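Local coordinates for AxyAgu115A (Amphibacillus xylanus NBRC 15112, PDB 6NPS), which probably hydrolyses glucuronic acid side groups from arabinoglucuronoxylan, as a family GH115 alpha-glucuronidase, at residues 794-799 and 944-949; 859-864 and 918-923. The protein carries 3 engineered substitutions. One frame throughout, in Å; residues are numbered along the deposited sequence.

Contact 1: 794-799 and 944-949; sequences ISIEAE and IVIYPD
Four main-chain hydrogen bonds, in two reciprocal pairs, join strand 794-797 to the end of strand 940-948 in antiparallel fashion. Ile794 N gives to Ile946 O at 2.8 Å and Ile946 N returns the bond to Ile794 O, each donor lying in the plane of the carbonyl it meets. At the next such pair Ile796 N reaches Ile944 O nearly along the C=O axis, and this bond is the most bent of the four, 150° at the hydrogen. Between these two hydrogen-bonded pairs sits the non-hydrogen-bonded pair Ser795 and Val945, where Val945 CA lies 3.2 Å from Ile794 O in a CA-H...O contact. Ser795 OG, anti to its backbone N, passes Val945 CG2 at 4.1 Å and is hydrogen-bonded instead to Pro960 O. The other face carries four isoleucines. Neighbours across the strands meet at their branch points, Ile796 CB lying 4.3 Å from Ile944 CB, while on the diagonal Ile796 CD1 touches Ile946 CD1 at 4.4 Å. Phe852 and Tyr850 of strand 847-854 pack on this patch. In this antiparallel strand pair of the C-terminal domain, the isoleucines' main-chain N and O atoms are paired across the strands, Ser795 N bonds Thr963, and cohesion on the isoleucine face is purely apolar.

Contact 2: 859-864 and 918-923; sequences VYELEF and KTKITC
Segments 859-864 and 918-923 run antiparallel, their axes at 138°, and are stitched by four backbone hydrogen bonds around the pairs Tyr860-Ile921 and Leu862-Thr919. They form an antiparallel beta ladder in the GH115 C-terminal domain, whose galactose-binding-domain clan is consistent with a beta-sandwich. One face carries the charged side chains Glu861, Glu863, Lys918 and Lys920. Glu861, its CG beside the backbone N and its chain bent at chi2 (-86°), lies alongside Lys920, pointing the same way; the lysine tail folds at chi3 and chi4 so that NZ forms a salt bridge with OE2 of Glu861 at 3.0 Å. The ammonium stands above the carboxylate plane, and a second, weak and long ion pair links it to Asp949. An alanine in place of Glu861 would remove this carboxylate and would probably leave the Lys920 tail less firmly placed. Alongside, Glu863 and Lys918 extend the same way, Lys918 CE 3.3 Å from Glu863 OE2, although the charges themselves stay 4.3 Å apart, NZ to OE2. The opposite face is largely apolar: Leu862 CD2 lies beside Thr919 CG2 at 3.8 Å and crosses Ile921 obliquely, with Ile882 of strand 879-884 packed against both Leu862 and Ile921. Tyr860, its hydroxyl hydrogen-bonded to Glu856 O, receives a sulfur-aromatic contact at its ring: Cys923 SG approaches obliquely, 3.7 Å from Tyr860 CD1.

Contacts 1 and 2 share one continuous run of antiparallel strands: 940-948, which pairs with 794-797 in contact 1, has 858-866 as its other neighbour, and 915-923 follows in contact 2. The two inner strands probably hydrogen-bond through Tyr947 O to Glu861 N and Val945 O to Glu863 N. Both segments of contact 2 fall in the chain between the two segments of contact 1. Contact 1 is wholly buried, whereas contact 2 is buried at Tyr860, Leu862 and Ile921 but carries exposed lysines on its other face. A salt bridge spans contact 2, on its more open face; none spans contact 1. Their apolar faces merge where Ile944 CG2 packs on Leu862 CD1 at 3.4 Å.

Contact 1: 794-799 and 944-949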
loop_
_atom_site.group_PDB
_atom_site.type_symbol
_atom_site.label_atom_id
_atom_site.label_comp_id
_atom_site.label_asym_id
_atom_site.label_seq_id
_atom_site.Cartn_x
_atom_site.Cartn_y
_atom_site.Cartn_z
ATOM N N ILE A 794 7.504 -14.257 -26.066
ATOM C CA ILE A 794 8.411 -13.623 -27.015
ATOM C C ILE A 794 8.147 -12.128 -26.975
ATOM O O ILE A 794 6.990 -11.707 -26.904
ATOM C CB ILE A 794 8.197 -14.150 -28.447
ATOM C CG1 ILE A 794 8.518 -15.650 -28.549
ATOM C CG2 ILE A 794 9.028 -13.320 -29.470
ATOM C CD1 ILE A 794 8.102 -16.217 -29.901
ATOM N N SER A 795 9.217 -11.332 -27.011
ATOM C CA SER A 795 9.124 -9.884 -26.981
ATOM C C SER A 795 10.066 -9.375 -28.063
ATOM O O SER A 795 11.259 -9.712 -28.060
ATOM C CB SER A 795 9.483 -9.326 -25.606
ATOM O OG SER A 795 9.640 -7.913 -25.654
ATOM N N ILE A 796 9.522 -8.563 -28.973
ATOM C CA ILE A 796 10.151 -8.184 -30.235
ATOM C C ILE A 796 10.155 -6.668 -30.315
ATOM O O ILE A 796 9.088 -6.055 -30.265
ATOM C CB ILE A 796 9.378 -8.750 -31.437
ATOM C CG1 ILE A 796 9.364 -10.279 -31.414
ATOM C CG2 ILE A 796 9.971 -8.224 -32.740
ATOM C CD1 ILE A 796 8.382 -10.881 -32.392
ATOM N N GLU A 797 11.329 -6.051 -30.440
ATOM C CA GLU A 797 11.297 -4.645 -30.830
ATOM C C GLU A 797 10.889 -4.578 -32.299
ATOM O O GLU A 797 11.330 -5.389 -33.123
ATOM C CB GLU A 797 12.628 -3.943 -30.580
ATOM C CG GLU A 797 13.214 -4.209 -29.201
ATOM C CD GLU A 797 12.828 -3.199 -28.106
ATOM O OE1 GLU A 797 11.786 -2.506 -28.191
ATOM O OE2 GLU A 797 13.604 -3.109 -27.130
ATOM N N ALA A 798 9.980 -3.650 -32.604
ATOM C CA ALA A 798 9.301 -3.660 -33.890
ATOM C C ALA A 798 10.282 -3.511 -35.049
ATOM O O ALA A 798 10.004 -3.959 -36.165
ATOM C CB ALA A 798 8.234 -2.536 -33.901
ATOM N N GLU A 799 11.424 -2.877 -34.810
ATOM C CA GLU A 799 12.431 -2.732 -35.852
ATOM C C GLU A 799 13.069 -4.067 -36.265
ATOM O O GLU A 799 13.640 -4.151 -37.359
ATOM C CB GLU A 799 13.470 -1.726 -35.356
ATOM C CG GLU A 799 14.877 -1.990 -35.714
ATOM C CD GLU A 799 15.864 -1.135 -34.942
ATOM O OE1 GLU A 799 15.502 -0.024 -34.488
ATOM O OE2 GLU A 799 17.033 -1.572 -34.838
ATOM N N ILE A 944 6.201 -5.779 -29.915
ATOM C CA ILE A 944 5.214 -6.848 -30.012
ATOM C C ILE A 944 5.563 -7.884 -28.949
ATOM O O ILE A 944 6.720 -8.308 -28.853
ATOM C CB ILE A 944 5.230 -7.515 -31.400
ATOM C CG1 ILE A 944 5.143 -6.460 -32.512
ATOM C CG2 ILE A 944 4.145 -8.565 -31.491
ATOM C CD1 ILE A 944 5.546 -6.988 -33.894
ATOM N N VAL A 945 4.563 -8.343 -28.205
ATOM C CA VAL A 945 4.752 -9.399 -27.217
ATOM C C VAL A 945 3.784 -10.529 -27.534
ATOM O O VAL A 945 2.609 -10.270 -27.803
ATOM C CB VAL A 945 4.532 -8.863 -25.794
ATOM C CG1 VAL A 945 4.717 -9.988 -24.789
ATOM C CG2 VAL A 945 5.498 -7.700 -25.525
ATOM N N ILE A 946 4.271 -11.781 -27.495
ATOM C CA ILE A 946 3.466 -12.957 -27.805
ATOM C C ILE A 946 3.609 -13.962 -26.662
ATOM O O ILE A 946 4.728 -14.266 -26.233
ATOM C CB ILE A 946 3.892 -13.596 -29.151
ATOM C CG1 ILE A 946 3.850 -12.563 -30.307
ATOM C CG2 ILE A 946 3.040 -14.831 -29.473
ATOM C CD1 ILE A 946 4.598 -13.047 -31.623
ATOM N N TYR A 947 2.490 -14.499 -26.189
ATOM C CA TYR A 947 2.527 -15.398 -25.043
ATOM C C TYR A 947 1.283 -16.263 -25.087
ATOM O O TYR A 947 0.298 -15.895 -25.727
ATOM C CB TYR A 947 2.619 -14.633 -23.712
ATOM C CG TYR A 947 1.594 -13.541 -23.509
ATOM C CD1 TYR A 947 1.834 -12.247 -23.954
ATOM C CD2 TYR A 947 0.384 -13.798 -22.867
ATOM C CE1 TYR A 947 0.906 -11.229 -23.756
ATOM C CE2 TYR A 947 -0.558 -12.782 -22.676
ATOM C CZ TYR A 947 -0.281 -11.507 -23.113
ATOM O OH TYR A 947 -1.197 -10.498 -22.938
ATOM N N PRO A 948 1.317 -17.451 -24.482
ATOM C CA PRO A 948 0.175 -18.362 -24.638
ATOM C C PRO A 948 -1.073 -17.791 -23.973
ATOM O O PRO A 948 -1.004 -16.992 -23.030
ATOM C CB PRO A 948 0.644 -19.674 -23.978
ATOM C CG PRO A 948 2.045 -19.439 -23.453
ATOM C CD PRO A 948 2.527 -18.100 -23.932
ATOM N N ASP A 949 -2.226 -18.158 -24.525
ATOM C CA ASP A 949 -3.510 -17.736 -23.981
ATOM C C ASP A 949 -3.589 -18.013 -22.483
ATOM O O ASP A 949 -3.355 -19.139 -22.032
ATOM C CB ASP A 949 -4.641 -18.475 -24.705
ATOM C CG ASP A 949 -5.995 -17.827 -24.492
ATOM O OD1 ASP A 949 -7.021 -18.442 -24.873
ATOM O OD2 ASP A 949 -6.026 -16.702 -23.954
#

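Contact 2: 859-864 and 918-923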
loop_
_atom_site.group_PDB
_atom_site.type_symbol
_atom_site.label_atom_id
_atom_site.label_comp_id
_atom_site.label_asym_id
_atom_site.label_seq_id
_atom_site.Cartn_x
_atom_site.Cartn_y
_atom_site.Cartn_z
ATOM N N VAL A 859 -3.617 -21.235 -29.063
ATOM C CA VAL A 859 -4.023 -19.843 -29.088
ATOM C C VAL A 859 -3.011 -19.028 -28.307
ATOM O O VAL A 859 -2.673 -19.356 -27.151
ATOM C CB VAL A 859 -5.432 -19.663 -28.510
ATOM C CG1 VAL A 859 -5.890 -18.210 -28.710
ATOM C CG2 VAL A 859 -6.392 -20.641 -29.199
ATOM N N TYR A 860 -2.515 -17.977 -28.946
ATOM C CA TYR A 860 -1.573 -17.053 -28.343
ATOM C C TYR A 860 -2.206 -15.681 -28.261
ATOM O O TYR A 860 -3.073 -15.322 -29.073
ATOM C CB TYR A 860 -0.247 -17.003 -29.148
ATOM C CG TYR A 860 0.591 -18.239 -28.867
ATOM C CD1 TYR A 860 0.249 -19.463 -29.426
ATOM C CD2 TYR A 860 1.691 -18.192 -27.998
ATOM C CE1 TYR A 860 0.998 -20.618 -29.153
ATOM C CE2 TYR A 860 2.445 -19.342 -27.721
ATOM C CZ TYR A 860 2.089 -20.548 -28.305
ATOM O OH TYR A 860 2.804 -21.699 -28.040
ATOM N N GLU A 861 -1.763 -14.915 -27.271
ATOM C CA GLU A 861 -2.063 -13.493 -27.216
ATOM C C GLU A 861 -0.970 -12.738 -27.957
ATOM O O GLU A 861 0.218 -12.986 -27.748
ATOM C CB GLU A 861 -2.173 -12.990 -25.777
ATOM C CG GLU A 861 -3.381 -13.537 -25.036
ATOM C CD GLU A 861 -4.657 -12.722 -25.247
ATOM O OE1 GLU A 861 -4.762 -11.998 -26.263
ATOM O OE2 GLU A 861 -5.567 -12.812 -24.391
ATOM N N LEU A 862 -1.388 -11.832 -28.833
ATOM C CA LEU A 862 -0.502 -10.960 -29.584
ATOM C C LEU A 862 -0.796 -9.543 -29.114
ATOM O O LEU A 862 -1.897 -9.033 -29.314
ATOM C CB LEU A 862 -0.730 -11.129 -31.088
ATOM C CG LEU A 862 -0.042 -10.173 -32.051
ATOM C CD1 LEU A 862 1.425 -10.493 -32.141
ATOM C CD2 LEU A 862 -0.685 -10.294 -33.443
ATOM N N GLU A 863 0.177 -8.930 -28.461
ATOM C CA GLU A 863 0.014 -7.628 -27.855
ATOM C C GLU A 863 0.924 -6.629 -28.559
ATOM O O GLU A 863 2.120 -6.882 -28.729
ATOM C CB GLU A 863 0.338 -7.701 -26.368
ATOM C CG GLU A 863 0.291 -6.354 -25.651
ATOM C CD GLU A 863 0.499 -6.485 -24.147
ATOM O OE1 GLU A 863 1.290 -7.362 -23.717
ATOM O OE2 GLU A 863 -0.149 -5.724 -23.392
ATOM N N PHE A 864 0.353 -5.517 -28.983
ATOM C CA PHE A 864 1.113 -4.438 -29.586
ATOM C C PHE A 864 1.328 -3.350 -28.551
ATOM O O PHE A 864 0.408 -2.992 -27.808
ATOM C CB PHE A 864 0.372 -3.831 -30.777
ATOM C CG PHE A 864 0.263 -4.717 -31.950
ATOM C CD1 PHE A 864 1.067 -5.837 -32.088
ATOM C CD2 PHE A 864 -0.643 -4.410 -32.967
ATOM C CE1 PHE A 864 0.948 -6.658 -33.198
ATOM C CE2 PHE A 864 -0.756 -5.219 -34.091
ATOM C CZ PHE A 864 0.033 -6.347 -34.200
ATOM N N LYS A 918 -4.489 -5.971 -27.546
ATOM C CA LYS A 918 -4.304 -7.422 -27.560
ATOM C C LYS A 918 -5.323 -8.082 -28.477
ATOM O O LYS A 918 -6.492 -7.683 -28.516
ATOM C CB LYS A 918 -4.452 -8.055 -26.161
ATOM C CG LYS A 918 -3.329 -7.750 -25.229
ATOM C CD LYS A 918 -3.517 -8.435 -23.886
ATOM C CE LYS A 918 -2.733 -7.708 -22.792
ATOM N NZ LYS A 918 -2.993 -8.261 -21.435
ATOM N N THR A 919 -4.875 -9.118 -29.183
ATOM C CA THR A 919 -5.702 -9.922 -30.067
ATOM C C THR A 919 -5.240 -11.372 -29.938
ATOM O O THR A 919 -4.077 -11.629 -29.645
ATOM C CB THR A 919 -5.601 -9.410 -31.529
ATOM O OG1 THR A 919 -6.520 -10.113 -32.363
ATOM C CG2 THR A 919 -4.204 -9.603 -32.074
ATOM N N LYS A 920 -6.154 -12.318 -30.119
ATOM C CA LYS A 920 -5.777 -13.725 -30.076
ATOM C C LYS A 920 -5.457 -14.231 -31.482
ATOM O O LYS A 920 -6.121 -13.864 -32.452
ATOM C CB LYS A 920 -6.886 -14.574 -29.443
ATOM C CG LYS A 920 -7.125 -14.286 -27.962
ATOM C CD LYS A 920 -8.045 -15.343 -27.350
ATOM C CE LYS A 920 -8.920 -14.780 -26.225
ATOM N NZ LYS A 920 -8.129 -14.314 -25.046
ATOM N N ILE A 921 -4.421 -15.067 -31.590
ATOM C CA ILE A 921 -4.024 -15.669 -32.860
ATOM C C ILE A 921 -3.789 -17.155 -32.624
ATOM O O ILE A 921 -3.554 -17.600 -31.501
ATOM C CB ILE A 921 -2.759 -14.994 -33.452
ATOM C CG1 ILE A 921 -1.565 -15.156 -32.492
ATOM C CG2 ILE A 921 -3.026 -13.478 -33.743
ATOM C CD1 ILE A 921 -0.177 -14.777 -33.067
ATOM N N THR A 922 -3.887 -17.945 -33.685
ATOM C CA THR A 922 -3.563 -19.363 -33.591
ATOM C C THR A 922 -2.230 -19.602 -34.282
ATOM O O THR A 922 -2.042 -19.195 -35.431
ATOM C CB THR A 922 -4.673 -20.232 -34.190
ATOM O OG1 THR A 922 -5.946 -19.796 -33.680
ATOM C CG2 THR A 922 -4.460 -21.736 -33.848
ATOM N N CYS A 923 -1.294 -20.214 -33.567
ATOM C CA CYS A 923 0.008 -20.533 -34.130
ATOM C C CYS A 923 0.183 -22.034 -34.268
ATOM O O CYS A 923 -0.390 -22.823 -33.505
ATOM C CB CYS A 923 1.160 -19.976 -33.282
ATOM S SG CYS A 923 1.002 -18.257 -32.822
#